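PDB 6VC6: 6-phospho-alpha-glucosidase from Merdibacter massiliensis, which hydrolyses 6-phospho-alpha-glucosides, probably by the NAD- and manganese-dependent oxidation and elimination route of glycoside hydrolase family 4. Local coordinates for residues Ile81-Arg86 with Ile142-Asn147; Asp125-Ile130 with Ala153-Arg158. One frame throughout, in Å; residues are numbered along the deposited sequence.

How the contacts relate
Contact 1 pairs two strands of the NAD-binding sheet, and contact 2 packs together the two helices that come immediately before and after strand 141-144 in the chain. Their centres lie 11 Å apart, and segment 125-130 rests directly on the strands: Ile142 CD1 meets Ile130 CD1 at 3.6 Å, and Met83 SE lies 3.7 Å from Ile130 CD1. Both contacts touch NAD. The loops of contact 1 hold its pyrophosphate, nicotinamide ribose and carboxamide, pack Met85 on the adenine and reach the bound glucose 6-phosphate, while contact 2 adds Asp125 at the adenine amino group. The side chain of Met126 is about 13 Å from the sugar phosphate.

Contact 1. Residues Ile81-Arg86 with Ile142-Asn147; sequences IFMQMR and ILNYSN. With NAD (nicotinamide-adenine-dinucleotide), chain G; G6P (6-O-phosphono-alpha-D-glucopyranose), chain F.
Met83 and Leu143 are joined through their backbones in a Rossmann-type sheet, where parallel strands 80-83 and 141-144, whose segments 81-83 and 142-144 run at 18° to each other, lead into loops that hold both ligands. Leu143 N bonds to Ile81 O, and Met83 N reaches Leu143 O at 2.9 Å. The ladder closes where Tyr145 N meets Met83 O. Beyond it, Ser146 OG bridges the loops, donating to Asn144 OD1 at 2.8 Å while weakly accepting Met85 N. Asn144 has CG anti to its backbone N (chi1 177°), which brings OD1 beside Met83 CB; its ND2 donates to Ser146 O on a lone pair and also bonds to Asn168.

Apolar packing differs on the two faces. Selenomethionine Met83 slants across Ile142, SE to CG2 3.5 Å. On the other face Phe82 lies alongside Leu143, CE1 to CD1 3.7 Å, with helix 16-25 covering the ring.

Ligand bonds cluster at the loops. Arg86 NE grips the pyrophosphate oxygen O3 of NAD at 2.9 Å, NH1 bonds to O1N, and C3D lies over one face of the guanidinium; NH2 forms a salt bridge to Glu109. A leucine in place of Arg86 would probably leave O3 and O1N without these donors and the Glu109 carboxylate without this cationic mate. Tyr145 O accepts the carboxamide N7N of NAD at 2.9 Å, which helps fix the turn of that amide. Asn147 ND2 links cofactor and sugar, donating to NAD O2D at 3.0 Å and to G6P O3 at 2.7 Å.

Contact 2. Residues Asp125-Ile130 with Ala153-Arg158; sequences DMIESI and AEALRR. With NAD (nicotinamide-adenine-dinucleotide), chain G.
Leu156 reaches from helix 149-159 to three residues of helix 113-136, Met126, Ile127 and Ile130, in an apolar packing of the helices directly before and after strand 141-144 of the Rossmann-type sheet. The short segments cross at 45° with their axes 10.3 Å apart, so side chains make most of the contact. With CG anti to its carbonyl carbon (chi1 -66°), Leu156 turns its end toward helix 113-136, where its two methyls meet different residues. CD1 meets the methyl CE of selenomethionine Met126 at 4.1 Å; Met126 runs roughly perpendicular to Leu156, its chain folding twice to present CE. CD2 lies 4.0 Å from Ile127 CG1, where the two side chains pass alongside one another, antiparallel, and it also borders Ile130 CG1 at 4.4 Å. The extended CG1 branch of Ile127 (chi2 174°) carries CD1 on to Ala155 CB, 4.4 Å away.

Polar groups lie elsewhere on the helices. Arg157 grips Glu154 side-on, NE to OE1 and NH2 to OE2 (2.9 Å), while NE and NH2 of Arg158 both converge on Glu154 OE2. Asp125 OD2 accepts the adenine amino group N6A of NAD at 3.0 Å.

Helix 113-136 lies against strand 80-83, with Met126, Ser129 and Ile130 all on Met83. Strand 356-364 borders helix 149-159 through Met356, and helix 378-400 borders both helices: Lys392 pairs with Glu154 and Asp396 with Arg158, while Tyr398 packs on Ile127.

Contact 1. Residues Ile81-Arg86 with Ile142-Asn147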
loop_
_atom_site.group_PDB
_atom_site.type_symbol
_atom_site.label_atom_id
_atom_site.label_comp_id
_atom_site.label_asym_id
_atom_site.label_seq_id
_atom_site.Cartn_x
_atom_site.Cartn_y
_atom_site.Cartn_z
ATOM N N ILE A 81 -2.031 15.671 3.261
ATOM C CA ILE A 81 -1.001 15.300 2.298
ATOM C C ILE A 81 -1.248 13.856 1.889
ATOM O O ILE A 81 -1.165 12.947 2.726
ATOM C CB ILE A 81 0.415 15.472 2.870
ATOM C CG1 ILE A 81 0.606 16.887 3.420
ATOM C CG2 ILE A 81 1.456 15.166 1.806
ATOM C CD1 ILE A 81 0.583 17.964 2.359
ATOM N N PHE A 82 -1.559 13.645 0.612
ATOM C CA PHE A 82 -1.753 12.310 0.054
ATOM C C PHE A 82 -0.436 11.875 -0.579
ATOM O O PHE A 82 -0.005 12.450 -1.583
ATOM C CB PHE A 82 -2.883 12.297 -0.976
ATOM C CG PHE A 82 -4.260 12.495 -0.392
ATOM C CD1 PHE A 82 -4.443 12.705 0.965
ATOM C CD2 PHE A 82 -5.376 12.467 -1.214
ATOM C CE1 PHE A 82 -5.710 12.889 1.490
ATOM C CE2 PHE A 82 -6.645 12.648 -0.696
ATOM C CZ PHE A 82 -6.812 12.859 0.658
HETATM N N MSE A 83 0.201 10.865 0.001
HETATM C CA MSE A 83 1.498 10.410 -0.491
HETATM C C MSE A 83 1.389 9.101 -1.269
HETATM O O MSE A 83 0.926 8.091 -0.738
HETATM C CB MSE A 83 2.480 10.246 0.672
HETATM C CG MSE A 83 2.436 11.377 1.684
HETATM SE SE MSE A 83 4.090 11.536 2.704
HETATM C CE MSE A 83 5.241 12.231 1.299
ATOM N N GLN A 84 1.821 9.124 -2.527
ATOM C CA GLN A 84 1.811 7.940 -3.382
ATOM C C GLN A 84 3.041 7.940 -4.288
ATOM O O GLN A 84 2.956 7.735 -5.500
ATOM C CB GLN A 84 0.519 7.856 -4.194
ATOM C CG GLN A 84 0.208 9.083 -5.039
ATOM C CD GLN A 84 -0.982 8.866 -5.954
ATOM O OE1 GLN A 84 -1.263 9.680 -6.834
ATOM N NE2 GLN A 84 -1.689 7.760 -5.749
HETATM N N MSE A 85 4.205 8.143 -3.689
HETATM C CA MSE A 85 5.468 8.091 -4.400
HETATM C C MSE A 85 5.904 6.672 -4.646
HETATM O O MSE A 85 5.464 5.792 -3.921
HETATM C CB MSE A 85 6.571 8.817 -3.630
HETATM C CG MSE A 85 7.069 8.057 -2.401
HETATM SE SE MSE A 85 8.800 8.636 -1.675
HETATM C CE MSE A 85 8.347 10.510 -1.460
ATOM N N ARG A 86 6.751 6.444 -5.639
ATOM C CA ARG A 86 7.421 5.161 -5.851
ATOM C C ARG A 86 8.912 5.460 -5.975
ATOM O O ARG A 86 9.383 5.851 -7.048
ATOM C CB ARG A 86 6.889 4.438 -7.085
ATOM C CG ARG A 86 7.484 3.052 -7.289
ATOM C CD ARG A 86 7.033 2.424 -8.601
ATOM N NE ARG A 86 5.626 2.031 -8.581
ATOM C CZ ARG A 86 5.174 0.902 -8.043
ATOM N NH1 ARG A 86 3.877 0.626 -8.072
ATOM N NH2 ARG A 86 6.017 0.052 -7.473
ATOM N N ILE A 142 -0.936 13.394 7.296
ATOM C CA ILE A 142 -0.203 12.731 6.225
ATOM C C ILE A 142 -0.785 11.335 6.054
ATOM O O ILE A 142 -0.616 10.468 6.919
ATOM C CB ILE A 142 1.303 12.683 6.517
ATOM C CG1 ILE A 142 1.901 14.089 6.436
ATOM C CG2 ILE A 142 2.003 11.746 5.551
ATOM C CD1 ILE A 142 3.344 14.168 6.883
ATOM N N LEU A 143 -1.483 11.120 4.941
ATOM C CA LEU A 143 -2.030 9.816 4.585
ATOM C C LEU A 143 -1.142 9.208 3.507
ATOM O O LEU A 143 -1.004 9.778 2.419
ATOM C CB LEU A 143 -3.473 9.942 4.094
ATOM C CG LEU A 143 -4.417 10.781 4.959
ATOM C CD1 LEU A 143 -5.844 10.690 4.443
ATOM C CD2 LEU A 143 -4.344 10.348 6.415
ATOM N N ASN A 144 -0.546 8.057 3.805
ATOM C CA ASN A 144 0.501 7.483 2.970
ATOM C C ASN A 144 0.033 6.177 2.342
ATOM O O ASN A 144 -0.362 5.246 3.052
ATOM C CB ASN A 144 1.774 7.249 3.783
ATOM C CG ASN A 144 2.866 6.593 2.967
ATOM O OD1 ASN A 144 3.267 7.108 1.924
ATOM N ND2 ASN A 144 3.351 5.449 3.434
ATOM N N TYR A 145 0.153 6.065 1.039
ATOM C CA TYR A 145 -0.091 4.833 0.341
ATOM C C TYR A 145 1.249 4.215 -0.049
ATOM O O TYR A 145 1.317 3.052 -0.375
ATOM C CB TYR A 145 -0.854 5.140 -0.931
ATOM C CG TYR A 145 -2.290 4.714 -0.988
ATOM C CD1 TYR A 145 -3.186 5.406 -1.756
ATOM C CD2 TYR A 145 -2.737 3.612 -0.314
ATOM C CE1 TYR A 145 -4.495 5.021 -1.851
ATOM C CE2 TYR A 145 -4.047 3.220 -0.394
ATOM C CZ TYR A 145 -4.919 3.932 -1.169
ATOM O OH TYR A 145 -6.219 3.558 -1.260
ATOM N N SER A 146 2.315 5.007 -0.009
ATOM C CA SER A 146 3.588 4.609 -0.600
ATOM C C SER A 146 4.149 3.335 0.013
ATOM O O SER A 146 4.255 3.212 1.218
ATOM C CB SER A 146 4.618 5.733 -0.455
ATOM O OG SER A 146 4.081 6.996 -0.787
ATOM N N ASN A 147 4.543 2.410 -0.851
ATOM C CA ASN A 147 5.030 1.093 -0.454
ATOM C C ASN A 147 6.559 1.009 -0.345
ATOM O O ASN A 147 7.225 1.895 -0.844
ATOM C CB ASN A 147 4.511 0.026 -1.409
ATOM C CG ASN A 147 3.176 -0.537 -0.984
ATOM O OD1 ASN A 147 2.997 -0.929 0.156
ATOM N ND2 ASN A 147 2.235 -0.580 -1.903
HETATM P PA NAD G . 4.463 5.380 -10.549
HETATM O O1A NAD G . 3.474 5.411 -11.689
HETATM O O2A NAD G . 5.934 5.195 -10.832
HETATM O O5B NAD G . 4.288 6.724 -9.684
HETATM C C5B NAD G . 5.291 7.124 -8.757
HETATM C C4B NAD G . 5.454 8.634 -8.808
HETATM O O4B NAD G . 6.109 9.093 -7.623
HETATM C C3B NAD G . 6.317 9.038 -9.992
HETATM O O3B NAD G . 5.648 10.049 -10.748
HETATM C C2B NAD G . 7.579 9.612 -9.386
HETATM O O2B NAD G . 8.026 10.748 -10.130
HETATM C C1B NAD G . 7.144 10.008 -7.986
HETATM N N9A NAD G . 8.271 9.963 -7.023
HETATM C C8A NAD G . 9.223 9.015 -6.931
HETATM N N7A NAD G . 10.102 9.305 -5.937
HETATM C C5A NAD G . 9.714 10.466 -5.379
HETATM C C6A NAD G . 10.190 11.345 -4.283
HETATM N N6A NAD G . 11.293 11.031 -3.561
HETATM N N1A NAD G . 9.487 12.471 -4.029
HETATM C C2A NAD G . 8.389 12.798 -4.736
HETATM N N3A NAD G . 7.903 12.050 -5.741
HETATM C C4A NAD G . 8.511 10.897 -6.103
HETATM O O3 NAD G . 4.011 4.258 -9.486
HETATM P PN NAD G . 2.496 3.734 -9.368
HETATM O O1N NAD G . 2.413 2.370 -10.012
HETATM O O2N NAD G . 1.543 4.833 -9.775
HETATM O O5D NAD G . 2.400 3.543 -7.776
HETATM C C5D NAD G . 2.191 4.671 -6.930
HETATM C C4D NAD G . 2.472 4.252 -5.495
HETATM O O4D NAD G . 1.257 3.864 -4.851
HETATM C C3D NAD G . 3.400 3.046 -5.463
HETATM O O3D NAD G . 4.432 3.278 -4.503
HETATM C C2D NAD G . 2.533 1.909 -4.974
HETATM O O2D NAD G . 3.283 0.989 -4.181
HETATM C C1D NAD G . 1.498 2.646 -4.147
HETATM N N1N NAD G . 0.279 1.866 -3.947
HETATM C C2N NAD G . 0.016 1.469 -2.701
HETATM C C3N NAD G . -1.114 0.726 -2.410
HETATM C C7N NAD G . -1.359 0.304 -0.993
HETATM O O7N NAD G . -2.207 -0.540 -0.756
HETATM N N7N NAD G . -0.627 0.861 -0.029
HETATM C C4N NAD G . -1.994 0.402 -3.435
HETATM C C5N NAD G . -1.697 0.823 -4.727
HETATM C C6N NAD G . -0.545 1.569 -4.960
HETATM C C1 G6P F . -2.228 -4.542 -4.035
HETATM C C2 G6P F . -1.603 -3.833 -2.826
HETATM C C3 G6P F . -0.668 -2.691 -3.180
HETATM C C4 G6P F . 0.179 -3.098 -4.362
HETATM C C5 G6P F . -0.743 -3.207 -5.562
HETATM C C6 G6P F . 0.040 -3.728 -6.759
HETATM O O1 G6P F . -3.657 -4.507 -3.921
HETATM O O2 G6P F . -2.647 -3.337 -1.977
HETATM O O3 G6P F . 0.170 -2.360 -2.068
HETATM O O4 G6P F . 1.175 -2.100 -4.601
HETATM O O5 G6P F . -1.839 -4.106 -5.354
HETATM O O6 G6P F . -0.600 -3.289 -7.952
HETATM P P G6P F . 0.145 -3.412 -9.371
HETATM O O1P G6P F . 0.996 -2.165 -9.415
HETATM O O2P G6P F . 0.929 -4.701 -9.278
HETATM O O3P G6P F . -0.985 -3.458 -10.371
#

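Contact 2. Residues Asp125-Ile130 with Ala153-Arg158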
loop_
_atom_site.group_PDB
_atom_site.type_symbol
_atom_site.label_atom_id
_atom_site.label_comp_id
_atom_site.label_asym_id
_atom_site.label_seq_id
_atom_site.Cartn_x
_atom_site.Cartn_y
_atom_site.Cartn_z
ATOM N N ASP A 125 13.738 8.042 0.832
ATOM C CA ASP A 125 12.958 9.107 0.212
ATOM C C ASP A 125 11.757 9.523 1.054
ATOM O O ASP A 125 11.357 10.692 1.008
ATOM C CB ASP A 125 12.499 8.675 -1.182
ATOM C CG ASP A 125 13.599 8.786 -2.222
ATOM O OD1 ASP A 125 14.781 8.894 -1.832
ATOM O OD2 ASP A 125 13.282 8.764 -3.429
HETATM N N MSE A 126 11.157 8.606 1.795
HETATM C CA MSE A 126 10.028 8.946 2.640
HETATM C C MSE A 126 10.437 9.819 3.810
HETATM O O MSE A 126 9.751 10.794 4.082
HETATM C CB MSE A 126 9.297 7.721 3.165
HETATM C CG MSE A 126 8.381 7.031 2.166
HETATM SE SE MSE A 126 6.842 8.086 1.599
HETATM C CE MSE A 126 5.986 8.384 3.312
ATOM N N ILE A 127 11.523 9.492 4.497
ATOM C CA ILE A 127 12.004 10.283 5.625
ATOM C C ILE A 127 12.450 11.664 5.158
ATOM O O ILE A 127 12.214 12.673 5.836
ATOM C CB ILE A 127 13.129 9.527 6.356
ATOM C CG1 ILE A 127 12.543 8.338 7.123
ATOM C CG2 ILE A 127 13.893 10.453 7.291
ATOM C CD1 ILE A 127 13.576 7.445 7.758
ATOM N N GLU A 128 13.084 11.734 3.985
ATOM C CA GLU A 128 13.469 13.028 3.430
ATOM C C GLU A 128 12.245 13.870 3.094
ATOM O O GLU A 128 12.248 15.092 3.292
ATOM C CB GLU A 128 14.338 12.823 2.189
ATOM C CG GLU A 128 14.916 14.102 1.606
ATOM C CD GLU A 128 15.482 13.901 0.211
ATOM O OE1 GLU A 128 14.756 13.372 -0.657
ATOM O OE2 GLU A 128 16.655 14.269 -0.016
ATOM N N SER A 129 11.184 13.234 2.595
ATOM C CA SER A 129 10.005 13.983 2.171
ATOM C C SER A 129 9.202 14.487 3.365
ATOM O O SER A 129 8.712 15.623 3.352
ATOM C CB SER A 129 9.131 13.118 1.265
ATOM O OG SER A 129 7.979 13.829 0.849
ATOM N N ILE A 130 9.048 13.660 4.401
ATOM C CA ILE A 130 8.277 14.075 5.569
ATOM C C ILE A 130 8.962 15.239 6.275
ATOM O O ILE A 130 8.300 16.165 6.760
ATOM C CB ILE A 130 8.055 12.886 6.521
ATOM C CG1 ILE A 130 7.365 11.731 5.790
ATOM C CG2 ILE A 130 7.247 13.322 7.741
ATOM C CD1 ILE A 130 5.858 11.714 5.922
ATOM N N ALA A 153 6.270 2.170 7.508
ATOM C CA ALA A 153 5.688 2.485 8.810
ATOM C C ALA A 153 6.684 2.242 9.937
ATOM O O ALA A 153 6.731 3.003 10.910
ATOM C CB ALA A 153 4.418 1.664 9.031
ATOM N N GLU A 154 7.490 1.183 9.822
ATOM C CA GLU A 154 8.483 0.900 10.853
ATOM C C GLU A 154 9.570 1.968 10.882
ATOM O O GLU A 154 9.996 2.399 11.960
ATOM C CB GLU A 154 9.088 -0.487 10.628
ATOM C CG GLU A 154 10.356 -0.761 11.424
ATOM C CD GLU A 154 10.111 -0.857 12.921
ATOM O OE1 GLU A 154 8.943 -1.018 13.332
ATOM O OE2 GLU A 154 11.095 -0.775 13.687
ATOM N N ALA A 155 10.024 2.414 9.708
ATOM C CA ALA A 155 11.044 3.458 9.662
ATOM C C ALA A 155 10.492 4.794 10.146
ATOM O O ALA A 155 11.194 5.551 10.827
ATOM C CB ALA A 155 11.601 3.588 8.246
ATOM N N LEU A 156 9.238 5.101 9.806
ATOM C CA LEU A 156 8.639 6.354 10.254
ATOM C C LEU A 156 8.337 6.330 11.747
ATOM O O LEU A 156 8.299 7.388 12.386
ATOM C CB LEU A 156 7.367 6.644 9.456
ATOM C CG LEU A 156 7.569 6.932 7.966
ATOM C CD1 LEU A 156 6.265 7.368 7.315
ATOM C CD2 LEU A 156 8.655 7.978 7.756
ATOM N N ARG A 157 8.118 5.142 12.315
ATOM C CA ARG A 157 7.933 5.035 13.758
ATOM C C ARG A 157 9.182 5.484 14.505
ATOM O O ARG A 157 9.091 6.141 15.549
ATOM C CB ARG A 157 7.570 3.596 14.132
ATOM C CG ARG A 157 7.470 3.345 15.629
ATOM C CD ARG A 157 7.371 1.858 15.939
ATOM N NE ARG A 157 8.637 1.160 15.724
ATOM C CZ ARG A 157 9.640 1.148 16.596
ATOM N NH1 ARG A 157 9.533 1.801 17.746
ATOM N NH2 ARG A 157 10.755 0.485 16.320
ATOM N N ARG A 158 10.361 5.146 13.979
ATOM C CA ARG A 158 11.607 5.532 14.631
ATOM C C ARG A 158 11.961 6.989 14.357
ATOM O O ARG A 158 12.422 7.698 15.259
ATOM C CB ARG A 158 12.745 4.621 14.171
ATOM C CG ARG A 158 12.502 3.137 14.395
ATOM C CD ARG A 158 13.799 2.359 14.253
ATOM N NE ARG A 158 13.577 0.924 14.113
ATOM C CZ ARG A 158 14.551 0.033 13.958
ATOM N NH1 ARG A 158 15.816 0.432 13.919
ATOM N NH2 ARG A 158 14.263 -1.257 13.836
HETATM P PA NAD G . 4.463 5.380 -10.549
HETATM O O1A NAD G . 3.474 5.411 -11.689
HETATM O O2A NAD G . 5.934 5.195 -10.832
HETATM O O5B NAD G . 4.288 6.724 -9.684
HETATM C C5B NAD G . 5.291 7.124 -8.757
HETATM C C4B NAD G . 5.454 8.634 -8.808
HETATM O O4B NAD G . 6.109 9.093 -7.623
HETATM C C3B NAD G . 6.317 9.038 -9.992
HETATM O O3B NAD G . 5.648 10.049 -10.748
HETATM C C2B NAD G . 7.579 9.612 -9.386
HETATM O O2B NAD G . 8.026 10.748 -10.130
HETATM C C1B NAD G . 7.144 10.008 -7.986
HETATM N N9A NAD G . 8.271 9.963 -7.023
HETATM C C8A NAD G . 9.223 9.015 -6.931
HETATM N N7A NAD G . 10.102 9.305 -5.937
HETATM C C5A NAD G . 9.714 10.466 -5.379
HETATM C C6A NAD G . 10.190 11.345 -4.283
HETATM N N6A NAD G . 11.293 11.031 -3.561
HETATM N N1A NAD G . 9.487 12.471 -4.029
HETATM C C2A NAD G . 8.389 12.798 -4.736
HETATM N N3A NAD G . 7.903 12.050 -5.741
HETATM C C4A NAD G . 8.511 10.897 -6.103
HETATM O O3 NAD G . 4.011 4.258 -9.486
HETATM P PN NAD G . 2.496 3.734 -9.368
HETATM O O1N NAD G . 2.413 2.370 -10.012
HETATM O O2N NAD G . 1.543 4.833 -9.775
HETATM O O5D NAD G . 2.400 3.543 -7.776
HETATM C C5D NAD G . 2.191 4.671 -6.930
HETATM C C4D NAD G . 2.472 4.252 -5.495
HETATM O O4D NAD G . 1.257 3.864 -4.851
HETATM C C3D NAD G . 3.400 3.046 -5.463
HETATM O O3D NAD G . 4.432 3.278 -4.503
HETATM C C2D NAD G . 2.533 1.909 -4.974
HETATM O O2D NAD G . 3.283 0.989 -4.181
HETATM C C1D NAD G . 1.498 2.646 -4.147
HETATM N N1N NAD G . 0.279 1.866 -3.947
HETATM C C2N NAD G . 0.016 1.469 -2.701
HETATM C C3N NAD G . -1.114 0.726 -2.410
HETATM C C7N NAD G . -1.359 0.304 -0.993
HETATM O O7N NAD G . -2.207 -0.540 -0.756
HETATM N N7N NAD G . -0.627 0.861 -0.029
HETATM C C4N NAD G . -1.994 0.402 -3.435
HETATM C C5N NAD G . -1.697 0.823 -4.727
HETATM C C6N NAD G . -0.545 1.569 -4.960
#